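Local atomic coordinates of oxidoreductase, NAD-binding/iron-sulfur cluster-binding protein (Nitratireductor pacificus pht-3B, PDB entry 6ZXU), a protein that acts as a catabolic reductive dehalogenase, binding cobalamin and two iron-sulfur clusters, the latter of the 4Fe-4S type. Residues A180-G185 against Q348-N353; Y288-I293 against A392-I397; T300-R305 against A714-R719; Q309-R314 against Y680-Q685; K319-G324 against E328-E333. All blocks are in the same frame, centred on the assembly; numbering follows the deposited sequence.

Interaction 1 is the fully buried contact of the set: three apolar side chains between two helices, away from the cofactors. The other four are partly buried. Interaction 2 sets a loop against an edge strand through aromatic rings, a methionine and one water. Interactions 3 and 4 hold successive pieces of the same long loop before helix 317-323, the first against a C-terminal helix and the second against a proline turn; their centres are about 20 Å apart, and both run beside the cobalamin. Interaction 5 joins neighbouring helices largely through backbone carbonyls. It touches interaction 4 directly, where R320 NH1 reaches L684 O, in a probable hydrogen bond.

Interaction 1: residues A180-G185 against Q348-N353; sequences AAILSG and QPLIQN
The backbones of I182 and L350 come nearest to each other here, with 8.1 Å between their CA atoms, so two helices meet through side chains rather than main chain. Segment 180-185 is a regular stretch of helix 168-190. Segment 348-353 lies on helix 342-354, which kinks at P349 and L350, where neither backbone N bonds to the turn before.

L350 carries the contact from its side. Its CB points at the partner helix, and the leucine fork divides the work: CD1 lies 4.1 Å from A181 CB, while CD2 reaches I182 CG1 at 3.8 Å. I182 starts off obliquely, but CG1 is turned anti to the carbonyl carbon (chi1 -69°) and the chain then extends, bringing CD1 to 4.1 Å from L350 CD2. The two branched chains meet at an oblique angle. No hydrogen bond joins the two segments. On the kinked helix, N353 folds back so that ND2 donates to P349 O at 2.8 Å, nearly straight at 163°; the same carbonyl also receives N353 N.

M454 of helix 445-469 touches both I182 and I351, adding a third helix, and on another side of helix 168-190 A180 and L183 rest on strand 142-149. This is apolar helix-to-helix packing in the protein interior, joining the helical layer on the sheet of strands 121-126, 142-149, 194-198 and 232-239 to helix 342-354.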
# COMPACT_ATOMS: atom_id res chain seq x y z
N ALA A 180 -7.42 -5.58 13.40
CA ALA A 180 -8.58 -6.31 14.03
C ALA A 180 -9.93 -5.91 13.47
O ALA A 180 -10.80 -6.75 13.31
CB ALA A 180 -8.55 -6.09 15.54
N ALA A 181 -10.10 -4.62 13.16
CA ALA A 181 -11.33 -4.09 12.55
C ALA A 181 -11.52 -4.61 11.16
O ALA A 181 -12.63 -5.03 10.82
CB ALA A 181 -11.30 -2.57 12.51
N ILE A 182 -10.43 -4.74 10.39
CA ILE A 182 -10.54 -5.19 9.02
C ILE A 182 -10.86 -6.68 9.00
O ILE A 182 -11.72 -7.12 8.27
CB ILE A 182 -9.26 -4.86 8.23
CG1 ILE A 182 -9.13 -3.37 8.03
CG2 ILE A 182 -9.35 -5.55 6.89
CD1 ILE A 182 -7.74 -2.97 7.56
N LEU A 183 -10.15 -7.45 9.83
CA LEU A 183 -10.30 -8.85 9.83
C LEU A 183 -11.63 -9.32 10.40
O LEU A 183 -12.23 -10.22 9.86
CB LEU A 183 -9.16 -9.54 10.53
CG LEU A 183 -7.76 -9.52 9.84
CD1 LEU A 183 -6.75 -10.19 10.72
CD2 LEU A 183 -7.84 -10.18 8.47
N SER A 184 -12.07 -8.69 11.48
CA SER A 184 -13.41 -8.96 12.01
C SER A 184 -14.47 -8.61 11.03
O SER A 184 -15.42 -9.40 10.81
CB SER A 184 -13.60 -8.26 13.34
OG SER A 184 -13.66 -6.86 13.24
N GLY A 185 -14.31 -7.48 10.32
CA GLY A 185 -15.28 -7.16 9.30
C GLY A 185 -15.30 -8.08 8.14
O GLY A 185 -16.35 -8.35 7.58
N GLN A 348 -13.44 -0.90 3.85
CA GLN A 348 -14.21 0.25 3.43
C GLN A 348 -14.59 1.26 4.54
O GLN A 348 -14.40 2.46 4.36
CB GLN A 348 -15.40 -0.22 2.65
CG GLN A 348 -16.15 1.00 2.08
CD GLN A 348 -17.12 0.62 0.97
OE1 GLN A 348 -17.97 -0.29 1.11
NE2 GLN A 348 -17.01 1.33 -0.16
N PRO A 349 -15.12 0.78 5.67
CA PRO A 349 -15.50 1.75 6.73
C PRO A 349 -14.32 2.57 7.26
O PRO A 349 -14.47 3.76 7.54
CB PRO A 349 -16.04 0.84 7.87
CG PRO A 349 -16.44 -0.43 7.18
CD PRO A 349 -15.52 -0.59 6.01
N LEU A 350 -13.14 1.95 7.36
CA LEU A 350 -11.97 2.67 7.83
C LEU A 350 -11.56 3.74 6.80
O LEU A 350 -11.36 4.90 7.14
CB LEU A 350 -10.79 1.74 8.08
CG LEU A 350 -10.82 0.83 9.31
CD1 LEU A 350 -11.88 -0.22 9.15
CD2 LEU A 350 -9.43 0.15 9.56
N ILE A 351 -11.57 3.36 5.54
CA ILE A 351 -11.21 4.25 4.46
C ILE A 351 -12.18 5.45 4.42
O ILE A 351 -11.77 6.59 4.37
CB ILE A 351 -11.21 3.48 3.09
CG1 ILE A 351 -10.03 2.57 3.00
CG2 ILE A 351 -11.18 4.48 1.96
CD1 ILE A 351 -10.09 1.62 1.81
N GLN A 352 -13.46 5.19 4.43
CA GLN A 352 -14.43 6.30 4.31
C GLN A 352 -14.43 7.24 5.50
O GLN A 352 -14.58 8.44 5.36
CB GLN A 352 -15.82 5.77 4.03
CG GLN A 352 -16.02 5.18 2.68
CD GLN A 352 -17.40 4.46 2.59
OE1 GLN A 352 -18.03 4.08 3.62
NE2 GLN A 352 -17.88 4.26 1.34
N ASN A 353 -14.27 6.71 6.67
CA ASN A 353 -14.32 7.51 7.85
C ASN A 353 -13.06 8.18 8.25
O ASN A 353 -13.04 8.91 9.23
CB ASN A 353 -14.89 6.71 8.99
CG ASN A 353 -16.39 6.44 8.77
OD1 ASN A 353 -17.23 7.31 9.00
ND2 ASN A 353 -16.72 5.26 8.24

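Interaction 2: residues Y288-I293 against A392-I397; sequences YPMETI and ADFVGI
F394 is the residue on which Y288 and M290 converge, Y288 mainly at CZ and CE1, M290 at CE2 and CD2. Y288 lays its ring nearly parallel to that of F394, with planes at 13°, but the centroids are 5.1 Å apart and the rings barely overlap. The closest approach is Y288 CD2 to F394 CZ, 3.4 Å. M290 comes in at the edge: its CG sits in the plane of the F394 ring, 3.7 Å from CE2. Because the methionine chain bends at chi2 (-60°) and again at chi3, SD stays close by, 4.9 Å from the ring centroid in an oblique Met-aromatic contact.

The backbones are linked by a single water, which accepts from Y288 N at 2.9 Å and donates to D393 O at 3.0 Å. D393 and F394 both face L427 of strand 422-429, forming a classic beta bulge, and D393 OD2 bonds to D429 N.

No direct hydrogen bond crosses between the segments. The contact is thus mainly apolar and aromatic packing round the F394 ring, supplemented by the water bridge between polar backbone groups beside it, at the edge strand of a sheet that also contains the cobalamin-binding S514.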
# COMPACT_ATOMS: atom_id res chain seq x y z
N TYR A 288 15.32 0.97 1.91
CA TYR A 288 15.94 0.72 0.62
C TYR A 288 17.00 1.81 0.39
O TYR A 288 16.79 2.97 0.77
CB TYR A 288 14.91 0.74 -0.50
CG TYR A 288 13.93 -0.44 -0.47
CD1 TYR A 288 14.25 -1.63 -1.03
CD2 TYR A 288 12.68 -0.32 0.17
CE1 TYR A 288 13.37 -2.71 -0.96
CE2 TYR A 288 11.81 -1.37 0.24
CZ TYR A 288 12.15 -2.56 -0.35
OH TYR A 288 11.25 -3.63 -0.33
N PRO A 289 18.10 1.46 -0.26
CA PRO A 289 19.20 2.39 -0.46
C PRO A 289 19.02 3.45 -1.57
O PRO A 289 19.78 3.52 -2.54
CB PRO A 289 20.36 1.44 -0.77
CG PRO A 289 19.75 0.31 -1.47
CD PRO A 289 18.41 0.13 -0.84
N MET A 290 18.03 4.30 -1.38
CA MET A 290 17.74 5.36 -2.31
C MET A 290 18.88 6.36 -2.43
O MET A 290 18.97 7.06 -3.40
CB MET A 290 16.46 6.09 -1.88
CG MET A 290 15.15 5.35 -2.17
SD MET A 290 14.83 4.97 -3.95
CE MET A 290 14.41 6.57 -4.61
N GLU A 291 19.76 6.44 -1.42
CA GLU A 291 20.92 7.33 -1.50
C GLU A 291 21.93 6.92 -2.54
O GLU A 291 22.81 7.66 -2.81
CB GLU A 291 21.60 7.41 -0.14
CG GLU A 291 22.34 6.16 0.31
CD GLU A 291 21.48 5.11 0.99
OE1 GLU A 291 20.21 5.26 1.12
OE2 GLU A 291 22.09 4.07 1.34
N THR A 292 21.79 5.74 -3.13
CA THR A 292 22.70 5.26 -4.18
C THR A 292 22.21 5.54 -5.57
O THR A 292 22.89 5.17 -6.51
CB THR A 292 22.95 3.72 -4.08
OG1 THR A 292 21.76 2.96 -4.39
CG2 THR A 292 23.44 3.35 -2.68
N ILE A 293 21.00 6.11 -5.71
CA ILE A 293 20.46 6.37 -7.03
C ILE A 293 20.92 7.77 -7.45
O ILE A 293 20.87 8.68 -6.62
CB ILE A 293 18.91 6.25 -6.98
CG1 ILE A 293 18.49 4.86 -6.48
CG2 ILE A 293 18.25 6.56 -8.33
CD1 ILE A 293 18.87 3.71 -7.39
N ALA A 392 5.64 3.61 6.37
CA ALA A 392 5.87 3.87 4.94
C ALA A 392 7.03 3.05 4.40
O ALA A 392 7.97 2.75 5.12
CB ALA A 392 6.12 5.37 4.72
N ASP A 393 6.99 2.67 3.14
CA ASP A 393 8.11 2.06 2.44
C ASP A 393 9.12 3.05 1.81
O ASP A 393 10.28 2.79 1.82
CB ASP A 393 7.60 1.06 1.39
CG ASP A 393 6.79 -0.15 2.09
OD1 ASP A 393 7.39 -0.78 3.01
OD2 ASP A 393 5.57 -0.36 1.84
N PHE A 394 8.64 4.19 1.34
CA PHE A 394 9.46 5.31 0.88
C PHE A 394 8.84 6.61 1.32
O PHE A 394 7.60 6.77 1.29
CB PHE A 394 9.57 5.32 -0.64
CG PHE A 394 10.27 4.13 -1.23
CD1 PHE A 394 9.61 2.94 -1.42
CD2 PHE A 394 11.61 4.17 -1.50
CE1 PHE A 394 10.27 1.81 -1.90
CE2 PHE A 394 12.27 3.04 -1.99
CZ PHE A 394 11.59 1.87 -2.18
N VAL A 395 9.65 7.57 1.65
CA VAL A 395 9.24 8.93 1.93
C VAL A 395 10.13 9.92 1.13
O VAL A 395 11.34 9.76 1.08
CB VAL A 395 9.35 9.33 3.44
CG1 VAL A 395 8.77 10.72 3.67
CG2 VAL A 395 8.67 8.35 4.35
N GLY A 396 9.48 10.82 0.43
CA GLY A 396 10.15 11.90 -0.27
C GLY A 396 9.37 13.19 -0.10
O GLY A 396 8.20 13.19 0.17
N ILE A 397 10.00 14.30 -0.39
CA ILE A 397 9.47 15.61 -0.20
C ILE A 397 9.77 16.50 -1.39
O ILE A 397 10.90 16.46 -1.92
CB ILE A 397 10.10 16.28 1.08
CG1 ILE A 397 9.90 15.37 2.30
CG2 ILE A 397 9.45 17.65 1.31
CD1 ILE A 397 10.75 15.72 3.47
O HOH W 1 13.24 2.93 1.78

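Interaction 3: residues T300-R305 against A714-R719; sequences TTLVVR and AAARAR
L302 and R717 have the nearest CA atoms, 8.2 Å apart, where an extended loop without regular structure passes a turn of helix 713-721.

L302 points its CB at the helix. With CG anti to the backbone N (chi1 -171°), its CD2 branch settles on the helix surface, 3.9 Å from A716 CB and 4.1 Å from R717 CG. R717 runs the other way: its chain is extended from CG to NE, so leucine and arginine lie alongside each other, running antiparallel, and the guanidinium arrives beside the root of L302. There NH2 lies 3.9 Å from L302 CB and 3.8 Å from L302 N. The close approach of two nitrogens has a plain explanation, since E566 OE1 receives both, as a salt bridge from R717 NH2 and a hydrogen bond from L302 N. A water 2.8 Å from T300 O adds a lesser link, with only a weak bond from R717 NH2.

M561 of strand 560-562 touches both L302 and A716, closing the apolar side, and R719 NH1 makes a salt bridge to E307 further along the loop. V303, next in sequence, touches the cobalamin. The leucine, and the arginine held by E566, thus join the C-terminal helix to a loop that contributes V303 to the cobalamin pocket.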
# COMPACT_ATOMS: atom_id res chain seq x y z
N THR A 300 13.96 13.13 -15.83
CA THR A 300 14.55 12.53 -17.03
C THR A 300 13.62 12.69 -18.26
O THR A 300 13.97 12.29 -19.34
CB THR A 300 14.85 11.04 -16.82
OG1 THR A 300 13.61 10.35 -16.48
CG2 THR A 300 15.87 10.84 -15.68
N THR A 301 12.44 13.22 -18.05
CA THR A 301 11.50 13.43 -19.11
C THR A 301 11.12 14.90 -19.09
O THR A 301 11.13 15.52 -18.00
CB THR A 301 10.22 12.54 -18.93
OG1 THR A 301 9.72 12.59 -17.56
CG2 THR A 301 10.51 11.13 -19.28
N LEU A 302 10.76 15.44 -20.23
CA LEU A 302 10.46 16.88 -20.32
C LEU A 302 9.22 17.33 -19.56
O LEU A 302 8.18 16.73 -19.64
CB LEU A 302 10.30 17.24 -21.78
CG LEU A 302 10.20 18.70 -22.18
CD1 LEU A 302 11.42 19.50 -21.74
CD2 LEU A 302 10.05 18.71 -23.69
N VAL A 303 9.37 18.35 -18.72
CA VAL A 303 8.26 18.99 -18.00
C VAL A 303 8.32 20.50 -18.37
O VAL A 303 9.33 21.19 -18.13
CB VAL A 303 8.39 18.81 -16.48
CG1 VAL A 303 7.27 19.51 -15.72
CG2 VAL A 303 8.42 17.33 -16.14
N VAL A 304 7.27 20.97 -19.00
CA VAL A 304 7.19 22.41 -19.41
C VAL A 304 6.10 23.04 -18.55
O VAL A 304 4.94 23.08 -18.94
CB VAL A 304 6.86 22.51 -20.91
CG1 VAL A 304 6.94 23.99 -21.35
CG2 VAL A 304 7.81 21.64 -21.73
N ARG A 305 6.49 23.57 -17.39
CA ARG A 305 5.53 24.02 -16.42
C ARG A 305 4.61 25.12 -16.94
O ARG A 305 3.40 25.13 -16.64
CB ARG A 305 6.21 24.54 -15.19
CG ARG A 305 6.89 23.47 -14.38
CD ARG A 305 7.82 24.11 -13.39
NE ARG A 305 8.20 23.14 -12.42
CZ ARG A 305 9.05 22.15 -12.67
NH1 ARG A 305 9.60 21.97 -13.87
NH2 ARG A 305 9.29 21.30 -11.70
N ALA A 714 10.85 15.31 -29.24
CA ALA A 714 11.96 15.92 -30.01
C ALA A 714 11.57 17.28 -30.59
O ALA A 714 12.29 18.27 -30.48
CB ALA A 714 12.38 14.94 -31.08
N ALA A 715 10.40 17.35 -31.17
CA ALA A 715 9.88 18.57 -31.73
C ALA A 715 9.68 19.61 -30.61
O ALA A 715 9.95 20.78 -30.80
CB ALA A 715 8.58 18.31 -32.46
N ALA A 716 9.21 19.21 -29.45
CA ALA A 716 9.04 20.14 -28.35
C ALA A 716 10.35 20.70 -27.93
O ALA A 716 10.45 21.89 -27.68
CB ALA A 716 8.35 19.49 -27.16
N ARG A 717 11.37 19.87 -27.80
CA ARG A 717 12.69 20.37 -27.39
C ARG A 717 13.22 21.38 -28.40
O ARG A 717 13.80 22.36 -28.01
CB ARG A 717 13.70 19.22 -27.21
CG ARG A 717 13.44 18.38 -25.97
CD ARG A 717 14.45 17.29 -25.75
NE ARG A 717 14.12 16.63 -24.46
CZ ARG A 717 13.49 15.43 -24.34
NH1 ARG A 717 13.19 14.69 -25.45
NH2 ARG A 717 13.20 14.95 -23.10
N ALA A 718 13.04 21.10 -29.69
CA ALA A 718 13.43 22.01 -30.74
C ALA A 718 12.69 23.34 -30.61
O ALA A 718 13.27 24.41 -30.64
CB ALA A 718 13.16 21.39 -32.09
N ARG A 719 11.39 23.29 -30.38
CA ARG A 719 10.58 24.50 -30.22
C ARG A 719 10.97 25.31 -29.01
O ARG A 719 11.14 26.53 -29.10
CB ARG A 719 9.12 24.11 -30.13
CG ARG A 719 8.16 25.25 -29.87
CD ARG A 719 6.70 24.81 -30.01
NE ARG A 719 6.38 23.73 -29.06
CZ ARG A 719 6.21 23.90 -27.77
NH1 ARG A 719 6.29 25.11 -27.19
NH2 ARG A 719 5.95 22.87 -27.02
O HOH W 2 13.19 11.66 -21.96

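Interaction 4: residues Q309-R314 against Y680-Q685; sequences QRVAKR and YPPRLQ
The cobalamin pocket is bordered by the loop that holds V311, and this contact sets that loop against a proline-rich turn near the C-terminal end of the chain. The V311 side chain comes within about 4 Å of the cofactor, while the backbones of V311 and P682 approach to 6.2 Å between CA atoms.

P682 is the residue most buried by the contact. Its ring points at the loop and is touched by two residues. Q309 crosses it at a slant: CG is anti to the carbonyl carbon (chi1 -66°) and the chain then extends, which brings the amide nitrogen over to one corner of the ring, NE2 3.5 Å from P682 CB, with Q309 CB 4.0 Å from P682 CG. This is a van der Waals contact, with no hydrogen bond across the segments. V311 in turn brings CG2 to P682 CG at 4.2 Å. The second valine methyl, CG1, makes a loose van der Waals approach to Q685, 4.3 Å from NE2; at the other end of that amide, R320 NH1 makes a weak hydrogen bond to OE1.

The turn that presents these groups is a short 3-10 element, closed by L684 N bonding to P681 O at 2.8 Å and by Q685 N bonding to P682 O at 3.1 Å. Q685 also rests on F317, a cobalamin-binding residue. On the loop side, R310 spends its guanidinium on the carbonyls of Y405, Y406 and I416, and V311 pairs through its backbone with A407. Proline and glutamine thus pack on a valine that borders the cofactor, consistent with a second layer of packing beside the cobalamin pocket.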
# COMPACT_ATOMS: atom_id res chain seq x y z
N GLN A 309 -1.74 22.79 -18.08
CA GLN A 309 -3.01 23.29 -17.59
C GLN A 309 -3.51 22.44 -16.45
O GLN A 309 -3.29 21.22 -16.41
CB GLN A 309 -4.05 23.28 -18.64
CG GLN A 309 -3.84 24.19 -19.78
CD GLN A 309 -4.94 23.95 -20.87
OE1 GLN A 309 -4.64 23.74 -22.04
NE2 GLN A 309 -6.19 23.95 -20.47
N ARG A 310 -4.14 23.08 -15.46
CA ARG A 310 -4.80 22.39 -14.35
C ARG A 310 -6.17 21.81 -14.85
O ARG A 310 -6.80 22.34 -15.75
CB ARG A 310 -4.94 23.32 -13.14
CG ARG A 310 -3.62 23.58 -12.46
CD ARG A 310 -3.70 24.67 -11.44
NE ARG A 310 -4.58 24.30 -10.33
CZ ARG A 310 -4.92 25.11 -9.35
NH1 ARG A 310 -4.51 26.34 -9.36
NH2 ARG A 310 -5.75 24.72 -8.42
N VAL A 311 -6.53 20.66 -14.29
CA VAL A 311 -7.60 19.78 -14.75
C VAL A 311 -8.69 19.76 -13.66
O VAL A 311 -8.35 19.75 -12.43
CB VAL A 311 -7.04 18.31 -14.92
CG1 VAL A 311 -8.09 17.43 -15.51
CG2 VAL A 311 -5.80 18.37 -15.82
N ALA A 312 -9.94 19.85 -14.05
CA ALA A 312 -11.02 19.68 -13.10
C ALA A 312 -10.92 18.25 -12.42
O ALA A 312 -10.60 17.28 -13.10
CB ALA A 312 -12.37 19.83 -13.81
N LYS A 313 -11.20 18.14 -11.13
CA LYS A 313 -11.39 16.81 -10.51
C LYS A 313 -12.46 15.99 -11.26
O LYS A 313 -12.39 14.80 -11.31
CB LYS A 313 -11.83 16.89 -9.05
CG LYS A 313 -10.72 16.82 -8.10
CD LYS A 313 -11.10 16.66 -6.66
CE LYS A 313 -11.43 15.21 -6.39
NZ LYS A 313 -11.54 15.11 -4.89
N ARG A 314 -13.42 16.67 -11.82
CA ARG A 314 -14.45 16.06 -12.60
C ARG A 314 -13.92 15.35 -13.86
O ARG A 314 -14.64 14.51 -14.47
CB ARG A 314 -15.50 17.13 -12.97
CG ARG A 314 -16.65 16.70 -13.91
CD ARG A 314 -17.57 15.60 -13.34
NE ARG A 314 -18.63 15.37 -14.30
CZ ARG A 314 -18.49 14.69 -15.43
NH1 ARG A 314 -17.38 14.07 -15.67
NH2 ARG A 314 -19.47 14.55 -16.29
N TYR A 680 -6.82 12.21 -23.60
CA TYR A 680 -7.80 13.18 -23.17
C TYR A 680 -7.10 14.27 -22.37
O TYR A 680 -7.22 14.34 -21.14
CB TYR A 680 -8.90 12.52 -22.37
CG TYR A 680 -9.66 11.52 -23.17
CD1 TYR A 680 -10.60 11.91 -24.08
CD2 TYR A 680 -9.33 10.18 -23.12
CE1 TYR A 680 -11.26 11.00 -24.89
CE2 TYR A 680 -9.95 9.25 -23.96
CZ TYR A 680 -10.94 9.69 -24.85
OH TYR A 680 -11.62 8.75 -25.66
N PRO A 681 -6.39 15.17 -23.10
CA PRO A 681 -5.81 16.32 -22.42
C PRO A 681 -6.93 17.28 -22.05
O PRO A 681 -8.05 17.06 -22.43
CB PRO A 681 -4.87 16.90 -23.47
CG PRO A 681 -5.49 16.49 -24.76
CD PRO A 681 -6.11 15.17 -24.53
N PRO A 682 -6.61 18.38 -21.31
CA PRO A 682 -7.66 19.31 -20.89
C PRO A 682 -8.72 19.70 -21.92
O PRO A 682 -9.90 19.82 -21.57
CB PRO A 682 -6.87 20.51 -20.39
CG PRO A 682 -5.68 19.83 -19.76
CD PRO A 682 -5.32 18.73 -20.70
N ARG A 683 -8.35 19.88 -23.16
CA ARG A 683 -9.40 20.25 -24.07
C ARG A 683 -10.49 19.23 -24.27
O ARG A 683 -11.54 19.59 -24.75
CB ARG A 683 -8.84 20.65 -25.41
CG ARG A 683 -8.19 19.63 -26.22
CD ARG A 683 -7.67 20.26 -27.54
NE ARG A 683 -8.78 20.53 -28.42
CZ ARG A 683 -9.28 19.68 -29.30
NH1 ARG A 683 -8.69 18.53 -29.51
NH2 ARG A 683 -10.40 19.98 -29.97
N LEU A 684 -10.23 17.95 -23.97
CA LEU A 684 -11.22 16.89 -24.13
C LEU A 684 -11.75 16.42 -22.81
O LEU A 684 -12.35 15.33 -22.74
CB LEU A 684 -10.62 15.74 -24.94
CG LEU A 684 -10.21 16.12 -26.38
CD1 LEU A 684 -9.57 14.93 -27.09
CD2 LEU A 684 -11.46 16.53 -27.14
N GLN A 685 -11.55 17.21 -21.77
CA GLN A 685 -12.01 16.94 -20.45
C GLN A 685 -13.21 17.87 -20.14
O GLN A 685 -13.32 18.90 -20.75
CB GLN A 685 -10.88 17.18 -19.45
CG GLN A 685 -9.78 16.12 -19.55
CD GLN A 685 -10.18 14.80 -18.88
OE1 GLN A 685 -11.25 14.30 -19.09
NE2 GLN A 685 -9.26 14.22 -18.08

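Interaction 5: residues K319-G324 against E328-E333; sequences KRAEAG and EKAKQE
A330 and K331 are where the second helix of an alpha-alpha corner packs on the first: helix 317-323 ends at G324 and helix 328-333 sets off almost at right angles after three residues. The short axes pass 7.5 Å apart, with 104° between their N-to-C directions.

Early in segment 328-333, K329 turns to another neighbour, T581 of helix 572-581. A330 follows with its CB aimed at the first helix, where it meets A321 CB at 4.3 Å; the two small methyls let the backbones come close. K331 comes next and does most of the touching. Its CA approaches A321 O at 3.4 Å, with 130° at the hydrogen, a CA-H...O contact. With CG anti to the backbone N and the chain extended beyond it, the aliphatic part of the lysine then runs along the end of the first helix: CG lies 3.6 Å from E322 O and CD 4.1 Å from G324 CA. G324 ends that helix in a Schellman motif with positive phi (105°), its N bonding to A321 O at 3.1 Å and more weakly to R320 O.

At the end of the segment E333 leans on V580, also of helix 572-581. The remaining polar link is a single water that spends both protons across the corner, one on E322 O at 3.1 Å and one on K331 O at 2.9 Å.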
# COMPACT_ATOMS: atom_id res chain seq x y z
N LYS A 319 -14.49 9.65 -11.88
CA LYS A 319 -15.55 10.65 -11.78
C LYS A 319 -16.35 10.74 -13.08
O LYS A 319 -17.58 10.86 -13.07
CB LYS A 319 -15.00 12.03 -11.40
CG LYS A 319 -14.25 12.07 -10.11
CD LYS A 319 -14.95 11.22 -9.15
CE LYS A 319 -14.77 11.69 -7.73
NZ LYS A 319 -13.45 11.55 -7.26
N ARG A 320 -15.70 10.58 -14.22
CA ARG A 320 -16.39 10.53 -15.48
C ARG A 320 -17.32 9.36 -15.59
O ARG A 320 -18.47 9.47 -16.03
CB ARG A 320 -15.44 10.57 -16.65
CG ARG A 320 -14.57 11.82 -16.70
CD ARG A 320 -13.99 12.11 -18.08
NE ARG A 320 -14.98 12.55 -19.07
CZ ARG A 320 -14.71 13.08 -20.25
NH1 ARG A 320 -13.45 13.29 -20.64
NH2 ARG A 320 -15.68 13.33 -21.07
N ALA A 321 -16.86 8.19 -15.13
CA ALA A 321 -17.69 6.99 -15.10
C ALA A 321 -18.91 7.17 -14.21
O ALA A 321 -20.00 6.87 -14.62
CB ALA A 321 -16.84 5.78 -14.65
N GLU A 322 -18.70 7.68 -12.99
CA GLU A 322 -19.74 7.95 -12.05
C GLU A 322 -20.80 8.89 -12.65
O GLU A 322 -21.97 8.72 -12.40
CB GLU A 322 -19.16 8.62 -10.82
CG GLU A 322 -20.22 8.87 -9.80
CD GLU A 322 -19.67 9.35 -8.48
OE1 GLU A 322 -18.39 9.44 -8.28
OE2 GLU A 322 -20.57 9.70 -7.63
N ALA A 323 -20.37 9.91 -13.40
CA ALA A 323 -21.28 10.91 -13.96
C ALA A 323 -22.07 10.37 -15.16
O ALA A 323 -23.04 10.99 -15.53
CB ALA A 323 -20.53 12.14 -14.40
N GLY A 324 -21.63 9.28 -15.77
CA GLY A 324 -22.26 8.71 -16.95
C GLY A 324 -21.52 8.93 -18.23
O GLY A 324 -21.98 8.45 -19.27
N GLU A 328 -23.75 3.49 -19.48
CA GLU A 328 -24.57 3.07 -18.32
C GLU A 328 -23.87 2.05 -17.52
O GLU A 328 -23.91 2.11 -16.28
CB GLU A 328 -25.98 2.52 -18.77
N LYS A 329 -23.23 1.08 -18.15
CA LYS A 329 -22.63 -0.03 -17.34
C LYS A 329 -21.55 0.45 -16.40
O LYS A 329 -21.52 0.10 -15.17
CB LYS A 329 -22.09 -1.15 -18.21
CG LYS A 329 -21.87 -2.42 -17.37
CD LYS A 329 -21.25 -3.57 -18.17
CE LYS A 329 -22.24 -4.58 -18.80
NZ LYS A 329 -21.48 -5.79 -19.30
N ALA A 330 -20.68 1.33 -16.95
CA ALA A 330 -19.64 1.92 -16.12
C ALA A 330 -20.22 2.74 -14.93
O ALA A 330 -19.71 2.68 -13.80
CB ALA A 330 -18.75 2.76 -16.99
N LYS A 331 -21.29 3.47 -15.19
CA LYS A 331 -21.99 4.21 -14.15
C LYS A 331 -22.55 3.28 -13.05
O LYS A 331 -22.38 3.52 -11.84
CB LYS A 331 -23.08 5.04 -14.79
CG LYS A 331 -23.74 6.00 -13.85
CD LYS A 331 -24.89 6.69 -14.59
CE LYS A 331 -25.74 7.47 -13.59
NZ LYS A 331 -26.82 8.35 -14.21
N GLN A 332 -23.21 2.22 -13.48
CA GLN A 332 -23.84 1.26 -12.56
C GLN A 332 -22.77 0.59 -11.68
O GLN A 332 -23.03 0.33 -10.49
CB GLN A 332 -24.65 0.13 -13.29
N GLU A 333 -21.59 0.32 -12.26
CA GLU A 333 -20.56 -0.46 -11.55
C GLU A 333 -19.55 0.34 -10.79
O GLU A 333 -18.80 -0.23 -9.99
CB GLU A 333 -19.86 -1.39 -12.50
CG GLU A 333 -20.74 -2.59 -12.87
CD GLU A 333 -21.05 -3.58 -11.64
OE1 GLU A 333 -20.11 -4.10 -10.92
OE2 GLU A 333 -22.27 -3.80 -11.36
O HOH W 3 -22.47 6.19 -10.60